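Local coordinates for hypothetical protein (Bacteroides uniformis ATCC 8492, PDB 4QRL) that is of unknown function but has a lipocalin-like beta-barrel fold, which in relatives often binds small hydrophobic molecules, at residues W13-Y18 / V31-Q36; A42-K47 / T81-P86; T91-D96 / R103-G108; S66-P71 / E87-F92. All blocks are in the same frame, centred on the assembly; numbering follows the deposited sequence. Where two conformers were deposited one is given.

Contact 1: residues W13-Y18 / V31-Q36; sequences WQLRQY and VFYNFQ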
# COMPACT_ATOMS: atom_id res chain seq x y z
N TRP A 13 -7.62 4.26 -1.65
CA TRP A 13 -7.71 2.94 -2.23
C TRP A 13 -7.85 1.87 -1.18
O TRP A 13 -7.03 1.81 -0.25
CB TRP A 13 -6.41 2.68 -3.02
CG TRP A 13 -6.22 3.54 -4.22
CD1 TRP A 13 -5.47 4.67 -4.32
CD2 TRP A 13 -6.68 3.23 -5.54
NE1 TRP A 13 -5.53 5.16 -5.61
CE2 TRP A 13 -6.27 4.29 -6.38
CE3 TRP A 13 -7.45 2.19 -6.09
CZ2 TRP A 13 -6.54 4.30 -7.76
CZ3 TRP A 13 -7.83 2.27 -7.43
CH2 TRP A 13 -7.38 3.31 -8.25
N GLN A 14 -8.87 1.03 -1.32
CA GLN A 14 -9.02 -0.09 -0.37
C GLN A 14 -8.23 -1.26 -0.89
O GLN A 14 -8.48 -1.71 -2.00
CB GLN A 14 -10.50 -0.49 -0.23
CG GLN A 14 -10.66 -1.73 0.69
CD GLN A 14 -12.06 -2.23 0.82
OE1 GLN A 14 -12.86 -2.16 -0.11
NE2 GLN A 14 -12.39 -2.80 1.98
N LEU A 15 -7.30 -1.79 -0.06
CA LEU A 15 -6.55 -2.99 -0.46
C LEU A 15 -7.48 -4.17 -0.20
O LEU A 15 -7.81 -4.49 0.94
CB LEU A 15 -5.21 -3.10 0.32
CG LEU A 15 -4.07 -3.92 -0.35
CD1 LEU A 15 -2.72 -3.64 0.33
CD2 LEU A 15 -4.34 -5.42 -0.29
N ARG A 16 -7.99 -4.75 -1.28
CA ARG A 16 -8.97 -5.83 -1.23
C ARG A 16 -8.38 -7.19 -1.06
O ARG A 16 -9.05 -8.09 -0.51
CB ARG A 16 -9.76 -5.86 -2.57
CG ARG A 16 -10.61 -4.66 -2.83
CD ARG A 16 -11.30 -4.85 -4.17
NE ARG A 16 -12.32 -5.89 -4.13
CZ ARG A 16 -13.17 -6.14 -5.12
NH1 ARG A 16 -13.12 -5.42 -6.24
NH2 ARG A 16 -14.07 -7.10 -5.00
N GLN A 17 -7.24 -7.42 -1.70
CA GLN A 17 -6.69 -8.76 -1.72
C GLN A 17 -5.20 -8.78 -1.95
O GLN A 17 -4.66 -7.89 -2.60
CB GLN A 17 -7.38 -9.51 -2.91
CG GLN A 17 -7.13 -11.01 -2.98
CD GLN A 17 -7.66 -11.57 -4.27
OE1 GLN A 17 -7.40 -11.06 -5.35
NE2 GLN A 17 -8.44 -12.63 -4.17
N TYR A 18 -4.52 -9.81 -1.42
CA TYR A 18 -3.14 -10.10 -1.74
C TYR A 18 -3.12 -11.34 -2.58
O TYR A 18 -3.81 -12.31 -2.25
CB TYR A 18 -2.23 -10.31 -0.52
CG TYR A 18 -1.82 -9.05 0.21
CD1 TYR A 18 -0.93 -8.15 -0.36
CD2 TYR A 18 -2.23 -8.82 1.52
CE1 TYR A 18 -0.51 -7.01 0.32
CE2 TYR A 18 -1.83 -7.69 2.21
CZ TYR A 18 -0.98 -6.78 1.60
OH TYR A 18 -0.57 -5.68 2.30
N VAL A 31 -7.11 -2.34 5.23
CA VAL A 31 -5.98 -1.49 4.82
C VAL A 31 -6.40 -0.57 3.69
O VAL A 31 -7.03 -1.03 2.73
CB VAL A 31 -4.74 -2.32 4.42
CG1 VAL A 31 -3.59 -1.41 4.00
CG2 VAL A 31 -4.31 -3.27 5.54
N PHE A 32 -6.05 0.71 3.83
CA PHE A 32 -6.42 1.75 2.86
C PHE A 32 -5.21 2.58 2.55
O PHE A 32 -4.57 3.08 3.48
CB PHE A 32 -7.55 2.64 3.45
CG PHE A 32 -8.81 1.87 3.77
CD1 PHE A 32 -8.90 1.09 4.92
CD2 PHE A 32 -9.85 1.80 2.85
CE1 PHE A 32 -10.04 0.32 5.18
CE2 PHE A 32 -11.00 1.04 3.12
CZ PHE A 32 -11.09 0.32 4.29
N TYR A 33 -4.85 2.69 1.25
CA TYR A 33 -3.69 3.52 0.84
C TYR A 33 -4.19 4.82 0.28
O TYR A 33 -5.21 4.84 -0.40
CB TYR A 33 -2.82 2.83 -0.23
CG TYR A 33 -1.86 1.74 0.20
CD1 TYR A 33 -2.00 1.10 1.43
CD2 TYR A 33 -0.89 1.25 -0.68
CE1 TYR A 33 -1.13 0.08 1.81
CE2 TYR A 33 -0.05 0.20 -0.32
CZ TYR A 33 -0.18 -0.39 0.92
OH TYR A 33 0.68 -1.40 1.29
N ASN A 34 -3.47 5.91 0.52
CA ASN A 34 -3.89 7.20 0.02
C ASN A 34 -2.70 7.88 -0.64
O ASN A 34 -1.58 7.86 -0.10
CB ASN A 34 -4.42 8.02 1.20
CG ASN A 34 -5.11 9.28 0.79
OD1 ASN A 34 -4.51 10.36 0.72
ND2 ASN A 34 -6.38 9.15 0.51
N PHE A 35 -2.94 8.41 -1.84
CA PHE A 35 -1.92 9.09 -2.64
C PHE A 35 -2.38 10.52 -2.90
O PHE A 35 -3.43 10.73 -3.51
CB PHE A 35 -1.69 8.35 -3.98
CG PHE A 35 -1.30 6.89 -3.84
CD1 PHE A 35 0.03 6.52 -3.71
CD2 PHE A 35 -2.27 5.89 -3.90
CE1 PHE A 35 0.38 5.17 -3.57
CE2 PHE A 35 -1.92 4.54 -3.72
CZ PHE A 35 -0.59 4.18 -3.63
N GLN A 36 -1.59 11.52 -2.46
CA GLN A 36 -1.99 12.89 -2.74
C GLN A 36 -0.76 13.76 -3.07
O GLN A 36 -0.08 14.19 -2.14
CB GLN A 36 -2.79 13.52 -1.58
CG GLN A 36 -4.23 12.98 -1.38
CD GLN A 36 -5.23 13.34 -2.47
OE1 GLN A 36 -5.00 14.20 -3.32
NE2 GLN A 36 -6.40 12.71 -2.42
O HOH W 1 -8.88 -3.12 2.94
O HOH W 2 0.10 -3.01 3.32

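Contact 2: residues A42-K47 / T81-P86; sequences AICLLK and TYFGWP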
# COMPACT_ATOMS: atom_id res chain seq x y z
N ALA A 42 -1.29 5.41 4.83
CA ALA A 42 -2.03 4.14 4.89
C ALA A 42 -2.76 4.06 6.21
O ALA A 42 -2.15 4.24 7.27
CB ALA A 42 -1.11 2.95 4.71
N ILE A 43 -4.08 3.88 6.14
CA ILE A 43 -4.91 3.73 7.32
C ILE A 43 -5.12 2.24 7.49
O ILE A 43 -5.55 1.56 6.56
CB ILE A 43 -6.26 4.49 7.19
CG1 ILE A 43 -6.08 6.02 7.17
CG2 ILE A 43 -7.25 4.05 8.28
CD1 ILE A 43 -7.34 6.81 6.65
N CYS A 44 -4.81 1.74 8.68
CA CYS A 44 -4.99 0.35 9.02
C CYS A 44 -5.94 0.23 10.21
O CYS A 44 -5.69 0.83 11.26
CB CYS A 44 -3.64 -0.29 9.31
SG CYS A 44 -2.49 -0.16 7.93
N LEU A 45 -7.02 -0.52 10.01
CA LEU A 45 -8.07 -0.73 11.01
C LEU A 45 -7.72 -1.94 11.86
O LEU A 45 -7.65 -3.07 11.36
CB LEU A 45 -9.45 -0.89 10.34
CG LEU A 45 -9.89 0.25 9.41
CD1 LEU A 45 -11.18 -0.11 8.70
CD2 LEU A 45 -10.06 1.57 10.18
N LEU A 46 -7.45 -1.69 13.14
CA LEU A 46 -7.07 -2.74 14.06
C LEU A 46 -8.30 -3.53 14.53
O LEU A 46 -9.42 -3.00 14.59
CB LEU A 46 -6.31 -2.14 15.27
CG LEU A 46 -5.07 -1.27 14.97
CD1 LEU A 46 -4.61 -0.52 16.21
CD2 LEU A 46 -3.93 -2.10 14.42
N LYS A 47 -8.07 -4.79 14.94
CA LYS A 47 -9.15 -5.64 15.47
C LYS A 47 -9.84 -4.94 16.65
O LYS A 47 -11.06 -5.01 16.77
CB LYS A 47 -8.60 -7.02 15.91
CG LYS A 47 -7.78 -7.73 14.83
CD LYS A 47 -7.45 -9.18 15.16
CE LYS A 47 -6.75 -9.83 13.98
NZ LYS A 47 -6.53 -11.29 14.17
N THR A 81 3.22 -5.72 10.88
CA THR A 81 1.91 -6.30 10.63
C THR A 81 1.43 -5.89 9.24
O THR A 81 0.81 -6.69 8.53
CB THR A 81 0.92 -5.83 11.72
OG1 THR A 81 1.46 -6.18 12.99
CG2 THR A 81 -0.46 -6.44 11.58
N TYR A 82 1.71 -4.63 8.87
CA TYR A 82 1.14 -4.09 7.64
C TYR A 82 2.14 -3.78 6.55
O TYR A 82 1.73 -3.69 5.39
CB TYR A 82 0.34 -2.83 7.97
CG TYR A 82 -0.83 -3.12 8.89
CD1 TYR A 82 -1.96 -3.80 8.43
CD2 TYR A 82 -0.80 -2.74 10.23
CE1 TYR A 82 -3.03 -4.07 9.27
CE2 TYR A 82 -1.87 -3.02 11.08
CZ TYR A 82 -2.98 -3.68 10.60
OH TYR A 82 -4.03 -3.95 11.42
N PHE A 83 3.42 -3.59 6.91
CA PHE A 83 4.45 -3.25 5.94
C PHE A 83 5.68 -4.12 6.14
O PHE A 83 5.84 -5.11 5.40
CB PHE A 83 4.77 -1.73 6.03
CG PHE A 83 3.60 -0.88 5.59
CD1 PHE A 83 3.38 -0.62 4.24
CD2 PHE A 83 2.69 -0.39 6.52
CE1 PHE A 83 2.28 0.14 3.82
CE2 PHE A 83 1.57 0.33 6.10
CZ PHE A 83 1.37 0.59 4.76
N GLY A 84 6.53 -3.79 7.12
CA GLY A 84 7.74 -4.58 7.37
C GLY A 84 8.80 -4.40 6.31
O GLY A 84 9.71 -5.22 6.20
N TRP A 85 8.70 -3.31 5.50
CA TRP A 85 9.66 -3.06 4.43
C TRP A 85 11.02 -2.69 4.96
O TRP A 85 11.09 -1.89 5.90
CB TRP A 85 9.18 -1.93 3.50
CG TRP A 85 7.84 -2.12 2.86
CD1 TRP A 85 7.21 -3.30 2.59
CD2 TRP A 85 7.01 -1.09 2.32
NE1 TRP A 85 6.00 -3.06 1.99
CE2 TRP A 85 5.86 -1.71 1.78
CE3 TRP A 85 7.12 0.32 2.25
CZ2 TRP A 85 4.86 -0.99 1.14
CZ3 TRP A 85 6.11 1.03 1.62
CH2 TRP A 85 4.99 0.38 1.09
N PRO A 86 12.11 -3.23 4.36
CA PRO A 86 13.45 -2.82 4.80
C PRO A 86 13.66 -1.33 4.53
O PRO A 86 13.27 -0.84 3.46
CB PRO A 86 14.39 -3.70 3.97
CG PRO A 86 13.62 -4.05 2.76
CD PRO A 86 12.18 -4.15 3.21

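Contact 3: residues T91-D96 / R103-G108; sequences TFKVED and RLEYEG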
# COMPACT_ATOMS: atom_id res chain seq x y z
N THR A 91 9.68 -0.52 -3.89
CA THR A 91 9.38 -0.14 -5.25
C THR A 91 8.50 -1.22 -5.86
O THR A 91 8.89 -2.37 -5.97
CB THR A 91 10.64 0.11 -6.08
OG1 THR A 91 11.30 1.23 -5.50
CG2 THR A 91 10.29 0.40 -7.57
N PHE A 92 7.32 -0.83 -6.26
CA PHE A 92 6.33 -1.72 -6.86
C PHE A 92 6.20 -1.51 -8.34
O PHE A 92 6.36 -0.39 -8.82
CB PHE A 92 4.94 -1.44 -6.24
CG PHE A 92 4.78 -1.74 -4.78
CD1 PHE A 92 5.10 -0.79 -3.81
CD2 PHE A 92 4.28 -2.97 -4.35
CE1 PHE A 92 4.92 -1.07 -2.45
CE2 PHE A 92 4.07 -3.23 -3.00
CZ PHE A 92 4.41 -2.30 -2.06
N LYS A 93 5.86 -2.58 -9.07
CA LYS A 93 5.46 -2.49 -10.47
C LYS A 93 3.97 -2.19 -10.49
O LYS A 93 3.22 -2.84 -9.77
CB LYS A 93 5.77 -3.79 -11.24
CG LYS A 93 5.30 -3.74 -12.70
CD LYS A 93 6.24 -4.45 -13.66
CE LYS A 93 5.57 -4.74 -14.98
NZ LYS A 93 4.69 -5.93 -14.91
N VAL A 94 3.55 -1.19 -11.27
CA VAL A 94 2.15 -0.86 -11.45
C VAL A 94 1.66 -1.72 -12.62
O VAL A 94 1.92 -1.42 -13.80
CB VAL A 94 1.88 0.65 -11.65
CG1 VAL A 94 0.38 0.91 -11.86
CG2 VAL A 94 2.40 1.45 -10.46
N GLU A 95 1.01 -2.82 -12.27
CA GLU A 95 0.49 -3.77 -13.26
C GLU A 95 -0.78 -3.25 -13.88
O GLU A 95 -1.10 -3.56 -15.03
CB GLU A 95 0.26 -5.14 -12.60
CG GLU A 95 1.56 -5.85 -12.24
CD GLU A 95 1.42 -7.34 -11.98
OE1 GLU A 95 0.29 -7.81 -11.69
OE2 GLU A 95 2.45 -8.04 -12.04
N ASP A 96 -1.54 -2.48 -13.09
CA ASP A 96 -2.79 -1.91 -13.57
C ASP A 96 -3.12 -0.67 -12.83
O ASP A 96 -2.97 -0.61 -11.61
CB ASP A 96 -3.97 -2.90 -13.42
CG ASP A 96 -5.29 -2.30 -13.88
OD1 ASP A 96 -5.47 -2.13 -15.11
OD2 ASP A 96 -6.13 -1.97 -13.02
N ARG A 103 -3.32 -2.23 -9.26
CA ARG A 103 -2.67 -3.50 -9.03
C ARG A 103 -1.17 -3.26 -8.95
O ARG A 103 -0.55 -2.78 -9.93
CB ARG A 103 -3.04 -4.49 -10.15
CG ARG A 103 -2.67 -5.94 -9.90
CD ARG A 103 -2.90 -6.73 -11.17
NE ARG A 103 -2.61 -8.14 -11.01
CZ ARG A 103 -3.51 -9.07 -10.71
NH1 ARG A 103 -4.79 -8.73 -10.54
NH2 ARG A 103 -3.16 -10.33 -10.58
N LEU A 104 -0.59 -3.53 -7.77
CA LEU A 104 0.81 -3.36 -7.47
C LEU A 104 1.49 -4.73 -7.33
O LEU A 104 0.88 -5.67 -6.82
CB LEU A 104 1.00 -2.54 -6.17
CG LEU A 104 0.46 -1.10 -6.17
CD1 LEU A 104 0.75 -0.42 -4.84
CD2 LEU A 104 0.99 -0.28 -7.36
N GLU A 105 2.72 -4.85 -7.82
CA GLU A 105 3.46 -6.10 -7.75
C GLU A 105 4.84 -5.87 -7.19
O GLU A 105 5.52 -4.95 -7.61
CB GLU A 105 3.51 -6.74 -9.14
CG GLU A 105 4.17 -8.12 -9.21
CD GLU A 105 5.67 -8.08 -9.38
OE1 GLU A 105 6.18 -7.18 -10.09
OE2 GLU A 105 6.34 -8.94 -8.77
N TYR A 106 5.28 -6.75 -6.28
CA TYR A 106 6.61 -6.76 -5.71
C TYR A 106 7.02 -8.22 -5.41
O TYR A 106 6.36 -8.89 -4.61
CB TYR A 106 6.72 -5.90 -4.45
CG TYR A 106 8.10 -5.98 -3.83
CD1 TYR A 106 9.18 -5.33 -4.41
CD2 TYR A 106 8.34 -6.76 -2.70
CE1 TYR A 106 10.47 -5.44 -3.89
CE2 TYR A 106 9.63 -6.88 -2.17
CZ TYR A 106 10.68 -6.22 -2.76
OH TYR A 106 11.95 -6.32 -2.25
N GLU A 107 8.09 -8.68 -6.08
CA GLU A 107 8.68 -10.02 -5.96
C GLU A 107 7.57 -11.10 -6.04
O GLU A 107 7.45 -11.93 -5.15
CB GLU A 107 9.51 -10.13 -4.65
CG GLU A 107 10.73 -9.24 -4.66
CD GLU A 107 11.73 -9.41 -3.53
OE1 GLU A 107 11.42 -10.09 -2.54
OE2 GLU A 107 12.84 -8.84 -3.65
N GLY A 108 6.74 -11.03 -7.09
CA GLY A 108 5.66 -11.99 -7.36
C GLY A 108 4.35 -11.83 -6.58
O GLY A 108 3.36 -12.49 -6.92
O HOH W 3 -0.66 -10.54 -12.36

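Contact 4: residues S66-P71 / E87-F92; sequences SIILLP and EGKCTF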
# COMPACT_ATOMS: atom_id res chain seq x y z
N SER A 66 7.64 4.05 -6.19
CA SER A 66 8.52 3.86 -5.03
C SER A 66 7.89 4.55 -3.83
O SER A 66 7.66 5.77 -3.85
CB SER A 66 9.92 4.40 -5.30
OG SER A 66 10.57 3.71 -6.35
N ILE A 67 7.57 3.78 -2.80
CA ILE A 67 6.95 4.33 -1.58
C ILE A 67 8.00 4.29 -0.48
O ILE A 67 8.75 3.31 -0.34
CB ILE A 67 5.66 3.55 -1.19
CG1 ILE A 67 4.67 3.48 -2.37
CG2 ILE A 67 4.99 4.16 0.07
CD1 ILE A 67 3.39 2.52 -2.12
N ILE A 68 8.12 5.40 0.25
CA ILE A 68 9.09 5.48 1.35
C ILE A 68 8.37 6.03 2.58
O ILE A 68 7.79 7.13 2.54
CB ILE A 68 10.40 6.25 1.02
CG1 ILE A 68 11.30 6.32 2.30
CG2 ILE A 68 10.09 7.64 0.42
CD1 ILE A 68 12.70 6.82 2.14
N LEU A 69 8.36 5.24 3.65
CA LEU A 69 7.69 5.64 4.87
C LEU A 69 8.65 6.38 5.77
O LEU A 69 9.87 6.13 5.77
CB LEU A 69 7.12 4.42 5.60
CG LEU A 69 6.04 3.64 4.83
CD1 LEU A 69 5.65 2.41 5.57
CD2 LEU A 69 4.81 4.49 4.55
N LEU A 70 8.09 7.29 6.59
CA LEU A 70 8.84 8.07 7.56
C LEU A 70 9.39 7.17 8.65
O LEU A 70 8.75 6.16 9.00
CB LEU A 70 7.92 9.13 8.21
CG LEU A 70 7.32 10.20 7.32
CD1 LEU A 70 6.25 10.98 8.10
CD2 LEU A 70 8.39 11.18 6.88
N PRO A 71 10.54 7.56 9.27
CA PRO A 71 11.10 6.75 10.37
C PRO A 71 10.10 6.45 11.48
O PRO A 71 10.05 5.32 11.94
CB PRO A 71 12.26 7.62 10.88
CG PRO A 71 12.69 8.40 9.68
CD PRO A 71 11.41 8.72 8.97
N GLU A 87 14.16 -0.59 5.53
CA GLU A 87 14.43 0.85 5.51
C GLU A 87 13.16 1.69 5.19
O GLU A 87 13.26 2.84 4.75
CB GLU A 87 15.57 1.16 4.53
CG GLU A 87 16.95 1.10 5.19
CD GLU A 87 18.11 0.96 4.23
OE1 GLU A 87 18.26 1.83 3.34
OE2 GLU A 87 18.88 -0.01 4.38
N GLY A 88 11.98 1.11 5.39
CA GLY A 88 10.70 1.74 5.13
C GLY A 88 10.45 2.01 3.67
O GLY A 88 9.64 2.86 3.34
N LYS A 89 11.10 1.25 2.77
CA LYS A 89 11.00 1.50 1.33
C LYS A 89 10.58 0.27 0.54
O LYS A 89 11.04 -0.83 0.82
CB LYS A 89 12.36 1.95 0.76
CG LYS A 89 13.10 3.05 1.47
CD LYS A 89 14.40 3.33 0.71
CE LYS A 89 15.34 4.24 1.45
NZ LYS A 89 16.56 4.55 0.67
N CYS A 90 9.80 0.49 -0.52
CA CYS A 90 9.43 -0.56 -1.47
C CYS A 90 9.08 0.05 -2.83
O CYS A 90 8.25 0.96 -2.92
CB CYS A 90 8.28 -1.43 -0.96
SG CYS A 90 7.91 -2.85 -2.03
N THR A 91 9.68 -0.52 -3.89
CA THR A 91 9.38 -0.14 -5.25
C THR A 91 8.50 -1.22 -5.86
O THR A 91 8.89 -2.37 -5.97
CB THR A 91 10.64 0.11 -6.08
OG1 THR A 91 11.30 1.23 -5.50
CG2 THR A 91 10.29 0.40 -7.57
N PHE A 92 7.32 -0.83 -6.26
CA PHE A 92 6.33 -1.72 -6.86
C PHE A 92 6.20 -1.51 -8.34
O PHE A 92 6.36 -0.39 -8.82
CB PHE A 92 4.94 -1.44 -6.24
CG PHE A 92 4.78 -1.74 -4.78
CD1 PHE A 92 5.10 -0.79 -3.81
CD2 PHE A 92 4.28 -2.97 -4.35
CE1 PHE A 92 4.92 -1.07 -2.45
CE2 PHE A 92 4.07 -3.23 -3.00
CZ PHE A 92 4.41 -2.30 -2.06

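Contact 1: residues W13-Y18 / V31-Q36
The indole of Trp13 has the carbonyl oxygen of Tyr33 at its edge, in the ring plane. Trp13 CD1 lies at the edge of the Phe35 ring, in its plane, 3.5 Å from Phe35 CD2. Leu15 CD2 sits over the centre of one face of the Tyr18 ring, and water 2 lies at the edge of Tyr33, bonded to both Tyr18 OH and Tyr33 OH. Residues 13-18 and 31-36 belong to the first two strands of the barrel, which form an antiparallel hairpin. Trp13 and Tyr33 are a hydrogen-bonded pair, with Trp13 N to Tyr33 O and Tyr33 N to Trp13 O both 2.8 Å. Gln14 and Phe32 form the next, non-hydrogen-bonded pair and point to the other face of the sheet. Gln14 is extended, with CG anti to the backbone N (chi1 177°). Its CG runs alongside the phenyl ring, 3.7 Å from Phe32 CE2, and its amide plane is 12° from the ring plane. An alanine at Phe32 would take away the ring that meets Gln14, Phe116 and Leu45, and would probably leave the Gln14 chain less well held. Gln14 OE1 bonds to Arg114 NE, and Trp13 NE1 to Leu9 O.

Contact 2: residues A42-K47 / T81-P86
Tyr82, the last residue of helix 79-82, lays its ring over Cys44 of strand 39-45. Its CB is 3.9 Å from Cys44 SG. The first torsion sets CG anti to the carbonyl carbon (chi1 -62°), and the ring then extends along the end of the strand. CG meets the sulfur most closely, with Tyr82 CG to Cys44 SG at 3.5 Å. CD1 and CD2 lie near both SG and CB of the cysteine. Farther out, CE1, CE2 and CZ rest on Cys44 CB. That carbon is over the ring centre, 3.6 Å from the Tyr82 centroid, and makes a CH-pi contact 8° off the normal. Leu46 CD2 comes to the ring edge and lies 3.5 Å from Tyr82 OH at the tip. The opposite face carries CG2 of the preceding Thr81, offset toward the rim.

Phe83, just past the helix, has a different approach. Its tip points at Ala42, with Phe83 CZ to Ala42 CB at 3.4 Å, and the methyl lies in the ring plane. Phe54 of strand 51-61 meets the Phe83 ring edge-to-face and also touches Cys44 and Tyr82.

The helix end and the loop after it thus lie against one end of the lipocalin-like barrel. No hydrogen bond links the two segments. Sulfur-aromatic, CH-pi and apolar contacts hold them together, so the fit depends on ring position and side-chain shape.

Contact 3: residues T91-D96 / R103-G108
A classic beta bulge interrupts the hairpin of strands 89-97 and 101-106: Glu95 and Asp96 both face Arg103. Before the bulge, Lys93 and Glu105 form an antiparallel hydrogen-bonded pair. Arg103 O receives Glu95 N at 2.8 Å and, weakly, Asp96 N at 3.3 Å. Arg103 N bonds back to Asp96 O. The extended Arg103 chain crosses Glu95 obliquely and donates NE to Glu95 OE1 at 3.0 Å, a salt bridge. Carboxylate and guanidinium are nearly coplanar, 1° apart. Water 3 joins Glu95 OE1 to Arg103 NH2. The other oxygen, Glu95 OE2, lies 3.3 Å from Glu105 CG and 4.3 Å from Glu105 OE1, which may raise the proton affinity of one carboxylate. Glu105 bends at chi2 (-87°), and its OE2 accepts Gly108 N at 2.7 Å, tying the carboxylate to the following turn. A leucine at Glu95 has no carboxylate for the salt bridge or water link, and the arginine would probably be held less well. The other sheet face is apolar. Leu104 CD1 lies over one face of Phe92, and Leu104 CD2 packs beside Val94 CG2. Charged groups along one face and apolar groups along the other suit a hairpin in the wall of a lipocalin-like barrel.

Contact 4: residues S66-P71 / E87-F92
Strands 64-69 and 89-97 are antiparallel neighbours in the barrel, joined through the segment carrying helices 71-74 and 79-82. Ile67 and Cys90 form the hydrogen-bonded pair. Ile67 N donates to Cys90 O at 2.9 Å in a nearly straight bond, 175° at the hydrogen, from above the carbonyl plane. Cys90 N returns a bond to Ile67 O, nearly along the C=O axis. The third bond, Leu69 N to Gly88 O, is 2.7 Å long and lies in the carbonyl plane. Gly88 has positive phi, and a side chain there would crowd Leu69 O.

Ser66 and Thr91 are a non-hydrogen-bonded pair with their hydroxyls tip to tip. Both oxygens stand anti to their own carbonyl carbons, beside the backbone N. Ser66 OG and Thr91 OG1 are 2.7 Å apart and hydrogen-bonded. On the same sheet face, Ile68 and Lys89 run side by side. The lysine is extended beyond CG, so its methylenes lie along the isoleucine, with Lys89 CE to Ile68 CD1 at 3.8 Å.

The opposite sheet face carries Ile67 and Cys90. Ile67 CD1 reaches Phe92 CE1 at 3.9 Å, the two side chains crossing obliquely. Cys90 SG lies over one face of the Phe92 ring, 3.5 Å above its plane and offset toward the rim. Trp85, from the loop before strand 89-97, packs on Ile67, Leu69 and Cys90.

Three of the four hydrogen bonds run between main-chain atoms, so the strand pairing probably depends little on side-chain identity, Gly88 apart. The Ser66-Thr91 bond adds a polar link that either hydroxyl could donate.

All four contacts belong to one antiparallel eight-stranded barrel of the lipocalin-like type. Contact 1 joins strands 11-19 and 25-36. Contact 2 follows, setting strand 39-45 against the end of helix 79-82 and its loop; its centre is about 11 Å from that of contact 1. Contact 4 joins strands 64-69 and 89-97, and contact 3 joins 89-97 and 101-106. These last two share Thr91 and Phe92, with centres about 14 Å apart. Contacts 2 and 4 alternate along the chain, and Trp85 of the helix-end loop touches Phe92. Contacts 2 and 3 lie on opposite sides of the chain centre, their centres about 18 Å apart. Together they bring distant chain regions into one compact barrel.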